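Local coordinates for uncharacterized protein AsqI (Emericella nidulans, PDB 5YY3) that catalyses, as a zinc-dependent cyclopenase, the conversion of 4'-methoxycyclopenin into 4'-methoxyviridicatin during aspoquinolone biosynthesis, at residues P139-H144 and D178-N183; S185-H190 and V552-W557; Q220-Y225 and W396-Q401; S533-M538 and W557-M562. One frame throughout, in Å; residues are numbered along the deposited sequence.

How the contacts relate
The four contacts illustrate how a zinc-bearing helical region and a neighbouring ig-like region are packed. Contacts 1, 3 and 4 are buried, contact 2 is partly buried, and none is a plain surface contact. Contacts 1 and 3 lie within the hemocyanin copper-domain-like region, contact 4 lies within the ig-like region, and contact 2 joins the two. Helix 180-193 serves both contact 1 and contact 2, and Trp-557 belongs to both contact 2 and contact 4, where it also packs against Met-221 and Arg-224 of contact 3. The chemistry changes with place: contact 3 is largely apolar, with no hydrogen bond across, contact 4 rests on backbone bonds, and contact 1 sets a tyrosine hydroxyl, contact 2 a tyrosine ring face, against a loop.

Contact 1: residues P139-H144 and D178-N183; sequences PPLKNH and DDYDLN
Tyr-180 meets the 3-10 turn of Leu-141 and Lys-142 with its hydroxyl, which lies beside the amides of these two residues. Lys-142 N lies in the plane of the ring at its edge and gives a weak hydrogen bond to Tyr-180 OH (3.0 Å, N-H...O angle 134°). Two carbons also touch this oxygen: Lys-142 CB is 3.5 Å and Pro-140 CB 3.7 Å from Tyr-180 OH. Leu-141 adds a second point of touch, its CD2 lying 3.7 Å from Asn-183 CB, while its backbone N is bound by Asp-184 OD1.

One shell out, the first turn of the helix is fixed by its own polar groups. Asn-183 ND2 donates to Asp-179 O at 2.9 Å from above the carbonyl plane, and this oxygen also accepts from Asn-183 N. Asp-179 stands at the N-cap, where its OD1 takes the amide of Leu-182 at 2.9 Å on the anti side of the carboxylate. Its OD2 forms a salt bridge with Lys-461 and accepts a hydrogen bond from Asn-560. What results is an N-capped helix start, beginning the helix that supplies zinc ligands His-186 and His-190.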
# COMPACT_ATOMS: atom_id res chain seq x y z
N PRO A 139 33.18 -5.30 -26.70
CA PRO A 139 33.40 -5.19 -25.25
C PRO A 139 32.15 -5.49 -24.43
O PRO A 139 31.03 -5.42 -24.95
CB PRO A 139 33.82 -3.72 -25.07
CG PRO A 139 34.31 -3.29 -26.41
CD PRO A 139 33.46 -4.04 -27.40
N PRO A 140 32.34 -5.84 -23.16
CA PRO A 140 31.23 -5.87 -22.19
C PRO A 140 30.45 -4.56 -22.22
O PRO A 140 31.05 -3.52 -22.44
CB PRO A 140 31.95 -6.07 -20.85
CG PRO A 140 33.18 -6.84 -21.21
CD PRO A 140 33.59 -6.36 -22.59
N LEU A 141 29.14 -4.61 -22.00
CA LEU A 141 28.35 -3.39 -21.89
C LEU A 141 28.93 -2.47 -20.83
O LEU A 141 28.77 -1.25 -20.90
CB LEU A 141 26.88 -3.71 -21.56
CG LEU A 141 25.96 -2.52 -21.23
CD1 LEU A 141 25.77 -1.68 -22.45
CD2 LEU A 141 24.61 -3.00 -20.67
N LYS A 142 29.63 -3.06 -19.86
CA LYS A 142 30.19 -2.30 -18.76
C LYS A 142 31.22 -1.28 -19.25
O LYS A 142 31.47 -0.28 -18.58
CB LYS A 142 30.83 -3.21 -17.72
CG LYS A 142 30.92 -2.47 -16.37
CD LYS A 142 32.12 -2.86 -15.51
CE LYS A 142 32.34 -1.85 -14.35
NZ LYS A 142 31.90 -0.48 -14.73
N ASN A 143 31.82 -1.52 -20.40
CA ASN A 143 32.81 -0.59 -20.93
C ASN A 143 32.20 0.63 -21.60
O ASN A 143 32.92 1.58 -21.89
CB ASN A 143 33.75 -1.29 -21.93
CG ASN A 143 34.72 -2.25 -21.27
OD1 ASN A 143 34.60 -2.56 -20.08
ND2 ASN A 143 35.72 -2.70 -22.03
N HIS A 144 30.89 0.60 -21.85
CA HIS A 144 30.22 1.68 -22.55
C HIS A 144 30.40 2.98 -21.78
O HIS A 144 30.37 2.98 -20.54
CB HIS A 144 28.74 1.34 -22.72
CG HIS A 144 28.00 2.28 -23.62
ND1 HIS A 144 27.65 3.56 -23.24
CD2 HIS A 144 27.56 2.13 -24.90
CE1 HIS A 144 27.01 4.16 -24.24
NE2 HIS A 144 26.95 3.31 -25.26
N ASP A 178 16.73 -3.46 -14.84
CA ASP A 178 18.09 -2.91 -14.78
C ASP A 178 19.15 -3.99 -14.65
O ASP A 178 20.33 -3.69 -14.50
CB ASP A 178 18.26 -1.96 -13.60
CG ASP A 178 17.56 -0.65 -13.80
OD1 ASP A 178 17.60 -0.11 -14.91
OD2 ASP A 178 16.98 -0.13 -12.82
N ASP A 179 18.74 -5.25 -14.65
CA ASP A 179 19.71 -6.32 -14.47
C ASP A 179 20.83 -6.19 -15.52
O ASP A 179 20.56 -6.13 -16.72
CB ASP A 179 19.05 -7.68 -14.54
CG ASP A 179 20.03 -8.80 -14.34
OD1 ASP A 179 20.78 -9.10 -15.29
OD2 ASP A 179 20.06 -9.39 -13.24
N TYR A 180 22.06 -6.12 -15.04
CA TYR A 180 23.21 -5.94 -15.91
C TYR A 180 23.27 -7.00 -16.99
O TYR A 180 23.55 -6.70 -18.15
CB TYR A 180 24.55 -5.97 -15.13
CG TYR A 180 25.71 -5.94 -16.10
CD1 TYR A 180 26.07 -4.75 -16.73
CD2 TYR A 180 26.38 -7.11 -16.47
CE1 TYR A 180 27.09 -4.70 -17.65
CE2 TYR A 180 27.41 -7.07 -17.40
CZ TYR A 180 27.75 -5.86 -17.99
OH TYR A 180 28.76 -5.80 -18.91
N ASP A 181 23.04 -8.26 -16.61
CA ASP A 181 23.25 -9.34 -17.55
C ASP A 181 22.10 -9.43 -18.55
O ASP A 181 22.30 -9.83 -19.69
CB ASP A 181 23.46 -10.66 -16.78
CG ASP A 181 24.75 -10.64 -15.95
OD1 ASP A 181 25.84 -10.80 -16.55
OD2 ASP A 181 24.69 -10.44 -14.71
N LEU A 182 20.90 -9.05 -18.14
CA LEU A 182 19.84 -8.90 -19.13
C LEU A 182 20.24 -7.82 -20.12
O LEU A 182 20.12 -7.97 -21.33
CB LEU A 182 18.50 -8.55 -18.48
CG LEU A 182 17.36 -8.14 -19.41
CD1 LEU A 182 17.04 -9.25 -20.39
CD2 LEU A 182 16.12 -7.74 -18.60
N ASN A 183 20.76 -6.71 -19.60
CA ASN A 183 21.08 -5.60 -20.46
C ASN A 183 22.28 -5.88 -21.34
O ASN A 183 22.28 -5.54 -22.53
CB ASN A 183 21.31 -4.35 -19.62
CG ASN A 183 20.02 -3.61 -19.35
OD1 ASN A 183 19.59 -2.80 -20.17
ND2 ASN A 183 19.38 -3.91 -18.22

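Contact 2: residues S185-H190 and V552-W557; sequences SHYYWH and VFRHGW
Arg-554 lies over one face of Tyr-188, and His-555 meets the edge of the same ring; these three residues bury most of the contact. The arginine chain is extended from CG to NE, which carries its CD across the ring, 3.6 Å above the plane and offset toward the rim, a CH-pi contact. The guanidinium runs nearly parallel to the ring (planes 5° apart), but the tyrosine atom over its face is Tyr-188 CB. NH2 forms a salt bridge with Asp-184 and a hydrogen bond to Pro-139 O, and NH1 bonds Pro-138 O.

His-555 holds CG between the backbone N and the carbonyl carbon (chi1 56°), the crowded position. Its ND1 comes within 3.4 Å of Tyr-188 CE2, near the tyrosine plane, and its CD2 lies 3.7 Å from Trp-189 CD1. Tyr-188, Trp-189 and His-555 form an aromatic cluster; Phe-553 CE1 lies over the centre of one imidazole face.

A single hydrogen bond crosses: Ser-185 OG gives its proton to Gly-556 O at 2.7 Å, at the end of a type I beta turn from Phe-553 to Gly-556. The loop thus packs against the flank of helix 180-193, joining the hemocyanin ig-like region to the zinc-ligand helix of the copper-domain family region, on a side from which His-186 and His-190 turn away.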
# COMPACT_ATOMS: atom_id res chain seq x y z
N SER A 185 23.15 -8.85 -22.30
CA SER A 185 22.67 -9.85 -23.25
C SER A 185 21.89 -9.22 -24.41
O SER A 185 22.06 -9.59 -25.58
CB SER A 185 21.79 -10.88 -22.55
OG SER A 185 20.93 -11.52 -23.48
N HIS A 186 21.02 -8.28 -24.07
CA HIS A 186 20.18 -7.59 -25.03
C HIS A 186 21.05 -6.77 -25.98
O HIS A 186 20.76 -6.64 -27.17
CB HIS A 186 19.18 -6.71 -24.30
CG HIS A 186 18.35 -5.83 -25.18
ND1 HIS A 186 17.21 -6.28 -25.82
CD2 HIS A 186 18.48 -4.52 -25.51
CE1 HIS A 186 16.67 -5.28 -26.50
NE2 HIS A 186 17.42 -4.21 -26.33
N TYR A 187 22.11 -6.22 -25.41
CA TYR A 187 23.04 -5.35 -26.12
C TYR A 187 23.80 -6.12 -27.19
O TYR A 187 23.95 -5.66 -28.31
CB TYR A 187 23.97 -4.73 -25.08
CG TYR A 187 25.23 -4.04 -25.54
CD1 TYR A 187 25.21 -2.74 -26.06
CD2 TYR A 187 26.48 -4.64 -25.33
CE1 TYR A 187 26.37 -2.09 -26.42
CE2 TYR A 187 27.65 -3.99 -25.68
CZ TYR A 187 27.59 -2.72 -26.21
OH TYR A 187 28.76 -2.08 -26.56
N TYR A 188 24.24 -7.32 -26.84
CA TYR A 188 24.92 -8.17 -27.81
C TYR A 188 23.91 -8.73 -28.81
O TYR A 188 24.24 -8.90 -29.98
CB TYR A 188 25.68 -9.30 -27.09
CG TYR A 188 26.43 -10.23 -28.03
CD1 TYR A 188 27.47 -9.77 -28.84
CD2 TYR A 188 26.11 -11.58 -28.10
CE1 TYR A 188 28.16 -10.62 -29.71
CE2 TYR A 188 26.80 -12.45 -28.96
CZ TYR A 188 27.82 -11.97 -29.76
OH TYR A 188 28.49 -12.83 -30.60
N TRP A 189 22.69 -9.00 -28.36
CA TRP A 189 21.69 -9.61 -29.23
C TRP A 189 21.47 -8.78 -30.49
O TRP A 189 21.33 -9.31 -31.58
CB TRP A 189 20.36 -9.77 -28.49
CG TRP A 189 19.34 -10.61 -29.23
CD1 TRP A 189 19.22 -11.96 -29.19
CD2 TRP A 189 18.31 -10.15 -30.11
NE1 TRP A 189 18.18 -12.37 -29.98
CE2 TRP A 189 17.60 -11.28 -30.56
CE3 TRP A 189 17.91 -8.88 -30.56
CZ2 TRP A 189 16.53 -11.19 -31.44
CZ3 TRP A 189 16.83 -8.80 -31.44
CH2 TRP A 189 16.15 -9.95 -31.87
N HIS A 190 21.46 -7.47 -30.32
CA HIS A 190 21.20 -6.59 -31.44
C HIS A 190 22.39 -6.58 -32.39
O HIS A 190 22.21 -6.51 -33.60
CB HIS A 190 20.84 -5.19 -30.94
CG HIS A 190 19.45 -5.11 -30.40
ND1 HIS A 190 18.36 -5.60 -31.09
CD2 HIS A 190 18.97 -4.66 -29.22
CE1 HIS A 190 17.26 -5.41 -30.38
NE2 HIS A 190 17.61 -4.85 -29.24
N VAL A 552 29.25 -19.64 -25.64
CA VAL A 552 28.96 -18.78 -24.50
C VAL A 552 27.50 -18.29 -24.49
O VAL A 552 26.93 -18.06 -23.42
CB VAL A 552 29.92 -17.57 -24.51
CG1 VAL A 552 29.63 -16.64 -23.35
CG2 VAL A 552 31.36 -18.06 -24.45
N PHE A 553 26.91 -18.17 -25.68
CA PHE A 553 25.55 -17.67 -25.86
C PHE A 553 25.36 -16.36 -25.09
O PHE A 553 24.46 -16.22 -24.26
CB PHE A 553 24.53 -18.75 -25.43
CG PHE A 553 23.15 -18.56 -26.02
CD1 PHE A 553 22.93 -17.57 -26.97
CD2 PHE A 553 22.12 -19.44 -25.72
CE1 PHE A 553 21.68 -17.41 -27.54
CE2 PHE A 553 20.86 -19.29 -26.31
CZ PHE A 553 20.65 -18.27 -27.22
N ARG A 554 26.24 -15.39 -25.39
CA ARG A 554 26.24 -14.12 -24.67
C ARG A 554 24.88 -13.45 -24.74
O ARG A 554 24.45 -12.80 -23.78
CB ARG A 554 27.33 -13.19 -25.21
CG ARG A 554 27.49 -11.87 -24.45
CD ARG A 554 28.52 -10.97 -25.11
NE ARG A 554 28.43 -9.58 -24.68
CZ ARG A 554 29.27 -8.63 -25.07
NH1 ARG A 554 30.26 -8.92 -25.91
NH2 ARG A 554 29.14 -7.38 -24.62
N HIS A 555 24.20 -13.61 -25.87
CA HIS A 555 22.88 -13.01 -26.07
C HIS A 555 21.72 -13.94 -25.69
O HIS A 555 20.57 -13.69 -26.05
CB HIS A 555 22.72 -12.58 -27.53
CG HIS A 555 22.94 -13.68 -28.52
ND1 HIS A 555 24.10 -14.43 -28.55
CD2 HIS A 555 22.15 -14.17 -29.50
CE1 HIS A 555 24.01 -15.32 -29.52
NE2 HIS A 555 22.84 -15.18 -30.11
N GLY A 556 22.03 -15.01 -24.96
CA GLY A 556 20.98 -15.83 -24.38
C GLY A 556 20.36 -15.23 -23.11
O GLY A 556 20.65 -14.09 -22.72
N TRP A 557 19.49 -16.00 -22.47
CA TRP A 557 18.82 -15.53 -21.26
C TRP A 557 19.73 -15.68 -20.02
O TRP A 557 20.34 -16.72 -19.83
CB TRP A 557 17.52 -16.29 -21.05
CG TRP A 557 16.67 -15.57 -20.08
CD1 TRP A 557 16.39 -15.92 -18.79
CD2 TRP A 557 16.04 -14.31 -20.31
NE1 TRP A 557 15.58 -14.97 -18.21
CE2 TRP A 557 15.36 -13.96 -19.12
CE3 TRP A 557 15.97 -13.43 -21.40
CZ2 TRP A 557 14.63 -12.77 -18.98
CZ3 TRP A 557 15.23 -12.26 -21.28
CH2 TRP A 557 14.58 -11.94 -20.08

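Contact 3: residues Q220-Y225 and W396-Q401; sequences QMVARY and WYKHLQ
Val-222 and Lys-398 mark the nearest backbones, their CA atoms 6.1 Å apart where helices 210-231 and 391-410 pass one another. The local axes come within 9.3 Å and cross steeply, at a signed angle of -121°. Val-222, pointing toward the other helix, carries the largest share of the touching surface, and its two methyls divide the work. CG2, anti to the carbonyl carbon, rests 3.5 Å from Tyr-397 CB and close to the backbone that leads into Lys-398. CG1, anti to the backbone N, lies 3.5 Å from Gln-401 NE2 and 4.1 Å from Lys-398 CG, so this branch touches both an amide and an alkyl stem.

Beside this, Met-221 SD stands 5.3 Å from the centroid of the Tyr-397 ring, a loose and oblique Met-aromatic contact. The tyrosine then passes on toward the metal site, its side chain about 3 Å from that of the zinc ligand His-218 and about 4 Å from that of His-186.

The polar tips find their partners beyond the two segments. Lys-398 NZ forms a salt bridge with Glu-226, while Gln-401 uses NE2 toward Ser-219 OG and OE1 toward Arg-405. With no hydrogen bond across, the contact is van der Waals packing centred on one branched valine, and the polar groups at its border are held by other residues of the fold.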
# COMPACT_ATOMS: atom_id res chain seq x y z
N GLN A 220 8.99 -13.86 -25.77
CA GLN A 220 9.47 -14.67 -24.68
C GLN A 220 9.92 -13.74 -23.53
O GLN A 220 9.67 -14.03 -22.35
CB GLN A 220 10.57 -15.60 -25.22
CG GLN A 220 11.02 -16.76 -24.39
CD GLN A 220 9.98 -17.85 -24.13
OE1 GLN A 220 10.22 -18.73 -23.31
NE2 GLN A 220 8.84 -17.81 -24.80
N MET A 221 10.52 -12.58 -23.84
CA MET A 221 10.87 -11.70 -22.72
C MET A 221 9.62 -11.02 -22.11
O MET A 221 9.57 -10.81 -20.90
CB MET A 221 11.95 -10.64 -23.08
CG MET A 221 11.91 -9.93 -24.40
SD MET A 221 13.54 -9.16 -24.77
CE MET A 221 14.57 -10.60 -24.55
N VAL A 222 8.60 -10.75 -22.91
CA VAL A 222 7.31 -10.27 -22.37
C VAL A 222 6.64 -11.30 -21.43
O VAL A 222 6.16 -10.94 -20.35
CB VAL A 222 6.36 -9.91 -23.53
CG1 VAL A 222 4.89 -9.83 -23.07
CG2 VAL A 222 6.82 -8.60 -24.17
N ALA A 223 6.60 -12.57 -21.83
CA ALA A 223 6.03 -13.61 -20.95
C ALA A 223 6.77 -13.67 -19.60
O ALA A 223 6.16 -13.79 -18.55
CB ALA A 223 6.07 -14.97 -21.64
N ARG A 224 8.09 -13.58 -19.64
CA ARG A 224 8.88 -13.55 -18.42
C ARG A 224 8.64 -12.27 -17.58
O ARG A 224 8.46 -12.34 -16.35
CB ARG A 224 10.36 -13.71 -18.76
CG ARG A 224 10.74 -15.11 -19.25
CD ARG A 224 12.25 -15.19 -19.47
NE ARG A 224 12.68 -16.52 -19.89
CZ ARG A 224 13.09 -17.47 -19.06
NH1 ARG A 224 13.09 -17.24 -17.75
NH2 ARG A 224 13.46 -18.65 -19.52
N TYR A 225 8.66 -11.11 -18.23
CA TYR A 225 8.38 -9.85 -17.56
C TYR A 225 7.01 -9.83 -16.90
O TYR A 225 6.84 -9.34 -15.77
CB TYR A 225 8.47 -8.69 -18.54
CG TYR A 225 8.34 -7.32 -17.89
CD1 TYR A 225 9.28 -6.89 -16.96
CD2 TYR A 225 7.29 -6.46 -18.22
CE1 TYR A 225 9.19 -5.62 -16.38
CE2 TYR A 225 7.19 -5.18 -17.64
CZ TYR A 225 8.15 -4.78 -16.71
OH TYR A 225 8.10 -3.53 -16.12
N TRP A 396 5.74 -1.57 -25.73
CA TRP A 396 5.93 -1.82 -27.15
C TRP A 396 6.19 -3.31 -27.43
O TRP A 396 5.59 -3.88 -28.35
CB TRP A 396 7.06 -0.95 -27.71
CG TRP A 396 7.22 -1.09 -29.21
CD1 TRP A 396 8.19 -1.78 -29.87
CD2 TRP A 396 6.36 -0.54 -30.23
NE1 TRP A 396 8.00 -1.69 -31.23
CE2 TRP A 396 6.88 -0.93 -31.48
CE3 TRP A 396 5.19 0.23 -30.20
CZ2 TRP A 396 6.28 -0.58 -32.69
CZ3 TRP A 396 4.61 0.60 -31.41
CH2 TRP A 396 5.15 0.19 -32.64
N TYR A 397 7.07 -3.95 -26.66
CA TYR A 397 7.33 -5.38 -26.85
C TYR A 397 6.03 -6.19 -26.75
O TYR A 397 5.83 -7.14 -27.51
CB TYR A 397 8.33 -5.93 -25.83
CG TYR A 397 9.70 -5.27 -25.80
CD1 TYR A 397 10.22 -4.60 -26.91
CD2 TYR A 397 10.47 -5.30 -24.64
CE1 TYR A 397 11.49 -4.00 -26.86
CE2 TYR A 397 11.73 -4.71 -24.58
CZ TYR A 397 12.23 -4.06 -25.70
OH TYR A 397 13.48 -3.47 -25.62
N LYS A 398 5.13 -5.82 -25.84
CA LYS A 398 3.89 -6.59 -25.75
C LYS A 398 2.99 -6.29 -26.96
O LYS A 398 2.21 -7.15 -27.38
CB LYS A 398 3.12 -6.32 -24.45
CG LYS A 398 1.90 -7.25 -24.32
CD LYS A 398 1.36 -7.33 -22.91
CE LYS A 398 -0.01 -8.01 -22.87
NZ LYS A 398 -0.63 -7.98 -21.50
N HIS A 399 3.13 -5.10 -27.55
CA HIS A 399 2.44 -4.81 -28.82
C HIS A 399 2.97 -5.69 -29.93
O HIS A 399 2.18 -6.28 -30.67
CB HIS A 399 2.60 -3.34 -29.22
CG HIS A 399 2.00 -3.02 -30.56
ND1 HIS A 399 0.67 -3.27 -30.86
CD2 HIS A 399 2.53 -2.45 -31.66
CE1 HIS A 399 0.42 -2.87 -32.10
NE2 HIS A 399 1.53 -2.37 -32.60
N LEU A 400 4.29 -5.77 -30.08
CA LEU A 400 4.90 -6.74 -31.00
C LEU A 400 4.32 -8.14 -30.77
O LEU A 400 3.96 -8.84 -31.73
CB LEU A 400 6.43 -6.79 -30.84
CG LEU A 400 7.13 -5.46 -31.13
CD1 LEU A 400 8.62 -5.59 -30.89
CD2 LEU A 400 6.85 -5.04 -32.57
N GLN A 401 4.22 -8.54 -29.50
CA GLN A 401 3.70 -9.87 -29.18
C GLN A 401 2.28 -10.07 -29.73
O GLN A 401 1.88 -11.19 -30.07
CB GLN A 401 3.71 -10.11 -27.67
CG GLN A 401 3.40 -11.55 -27.27
CD GLN A 401 3.00 -11.67 -25.80
OE1 GLN A 401 2.03 -11.04 -25.34
NE2 GLN A 401 3.73 -12.50 -25.05

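Contact 4: residues S533-M538 and W557-M562; sequences SVARKM and WPQNLM
Ala-535 and Trp-557 pair through their backbones, with CA atoms 4.7 Å apart. Trp-557 N donates to Val-534 O at 3.0 Å, within the carbonyl plane, and Arg-536 N donates back to Trp-557 O at 2.6 Å, almost straight (N-H...O angle 176°) but from above that carbonyl plane. A water accepts from Gln-559 N at 2.8 Å and lies 2.6 Å from Arg-536 O, with Met-538 O also in reach, between segment 533-538 and the start of the 3-10 turn.

Two bonds flanking one residue in this order give the pattern of a single parallel beta bridge. It joins two parts of the long loop between strands 523-528 and 571-580, in the hemocyanin ig-like region.

Apolar contacts lie beside the bridge. Val-534 CG1 lies alongside Trp-557 CB at 4.0 Å, the two side chains pointing the same way. Met-562, bent at chi2 (-71°), brings SD within 4.1 Å of Val-534 CG1 and equally near Ala-535 CB.

Among the charged and aromatic groups, Arg-536 starts toward the other segment, and its extended chain ends in salt bridges with Asp-184 and Asp-181; Met-538 SD lies over the centre of its guanidinium. Trp-557 NE1 donates to Leu-561 O at 3.1 Å, in the indole plane but far above the carbonyl plane, and the indole meets Arg-224 in a cation-pi contact.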
# COMPACT_ATOMS: atom_id res chain seq x y z
N SER A 533 19.65 -24.95 -22.99
CA SER A 533 19.82 -24.40 -24.34
C SER A 533 19.41 -22.92 -24.43
O SER A 533 19.81 -22.21 -25.35
CB SER A 533 19.01 -25.21 -25.33
OG SER A 533 17.62 -25.02 -25.09
N VAL A 534 18.63 -22.48 -23.45
CA VAL A 534 18.05 -21.14 -23.42
C VAL A 534 18.98 -20.13 -22.73
O VAL A 534 18.91 -18.92 -22.96
CB VAL A 534 16.68 -21.21 -22.69
CG1 VAL A 534 16.21 -19.84 -22.20
CG2 VAL A 534 15.64 -21.87 -23.60
N ALA A 535 19.90 -20.64 -21.92
CA ALA A 535 20.64 -19.81 -20.99
C ALA A 535 21.95 -19.24 -21.54
O ALA A 535 22.65 -19.88 -22.30
CB ALA A 535 20.93 -20.60 -19.72
N ARG A 536 22.26 -18.02 -21.11
CA ARG A 536 23.55 -17.38 -21.34
C ARG A 536 24.61 -18.05 -20.46
O ARG A 536 24.43 -18.18 -19.25
CB ARG A 536 23.41 -15.87 -21.05
CG ARG A 536 24.65 -15.07 -20.74
CD ARG A 536 24.22 -13.63 -20.51
NE ARG A 536 25.17 -12.81 -19.75
CZ ARG A 536 25.77 -11.74 -20.26
NH1 ARG A 536 25.53 -11.39 -21.52
NH2 ARG A 536 26.61 -11.02 -19.53
N LYS A 537 25.70 -18.52 -21.05
CA LYS A 537 26.65 -19.33 -20.29
C LYS A 537 27.73 -18.51 -19.65
O LYS A 537 28.91 -18.63 -19.97
CB LYS A 537 27.27 -20.41 -21.18
CG LYS A 537 26.55 -21.72 -21.08
CD LYS A 537 25.16 -21.63 -21.61
CE LYS A 537 24.53 -22.99 -21.75
NZ LYS A 537 23.43 -22.89 -22.76
N MET A 538 27.32 -17.65 -18.72
CA MET A 538 28.24 -16.80 -18.01
C MET A 538 27.78 -16.72 -16.58
O MET A 538 26.60 -16.94 -16.29
CB MET A 538 28.28 -15.39 -18.65
CG MET A 538 28.50 -15.40 -20.16
SD MET A 538 28.51 -13.78 -20.94
CE MET A 538 30.28 -13.45 -20.96
N TRP A 557 19.49 -16.00 -22.47
CA TRP A 557 18.82 -15.53 -21.26
C TRP A 557 19.73 -15.68 -20.02
O TRP A 557 20.34 -16.72 -19.83
CB TRP A 557 17.52 -16.29 -21.05
CG TRP A 557 16.67 -15.57 -20.08
CD1 TRP A 557 16.39 -15.92 -18.79
CD2 TRP A 557 16.04 -14.31 -20.31
NE1 TRP A 557 15.58 -14.97 -18.21
CE2 TRP A 557 15.36 -13.96 -19.12
CE3 TRP A 557 15.97 -13.43 -21.40
CZ2 TRP A 557 14.63 -12.77 -18.98
CZ3 TRP A 557 15.23 -12.26 -21.28
CH2 TRP A 557 14.58 -11.94 -20.08
N PRO A 558 19.85 -14.61 -19.21
CA PRO A 558 20.74 -14.69 -18.03
C PRO A 558 20.37 -15.85 -17.08
O PRO A 558 19.19 -16.05 -16.77
CB PRO A 558 20.53 -13.32 -17.36
CG PRO A 558 20.02 -12.42 -18.45
CD PRO A 558 19.21 -13.29 -19.35
N GLN A 559 21.37 -16.61 -16.64
CA GLN A 559 21.13 -17.74 -15.72
C GLN A 559 20.42 -17.31 -14.42
O GLN A 559 19.53 -18.00 -13.93
CB GLN A 559 22.46 -18.44 -15.39
CG GLN A 559 22.34 -19.67 -14.50
CD GLN A 559 21.40 -20.71 -15.09
OE1 GLN A 559 21.66 -21.27 -16.16
NE2 GLN A 559 20.29 -20.97 -14.40
N ASN A 560 20.80 -16.15 -13.89
CA ASN A 560 20.19 -15.63 -12.67
C ASN A 560 18.72 -15.23 -12.83
O ASN A 560 18.02 -15.07 -11.82
CB ASN A 560 20.96 -14.41 -12.17
CG ASN A 560 20.82 -13.23 -13.08
OD1 ASN A 560 21.07 -13.33 -14.27
ND2 ASN A 560 20.40 -12.09 -12.53
N LEU A 561 18.24 -15.10 -14.07
CA LEU A 561 16.84 -14.76 -14.30
C LEU A 561 16.05 -15.92 -14.87
O LEU A 561 14.92 -15.74 -15.31
CB LEU A 561 16.70 -13.56 -15.27
CG LEU A 561 17.42 -12.28 -14.89
CD1 LEU A 561 17.10 -11.18 -15.89
CD2 LEU A 561 17.02 -11.86 -13.47
N MET A 562 16.65 -17.11 -14.89
CA MET A 562 16.01 -18.26 -15.54
C MET A 562 14.70 -18.59 -14.86
O MET A 562 13.72 -18.94 -15.51
CB MET A 562 16.92 -19.48 -15.53
CG MET A 562 17.96 -19.46 -16.66
SD MET A 562 17.20 -19.72 -18.26
CE MET A 562 16.70 -21.44 -18.10
O HOH W 1 23.92 -16.15 -17.75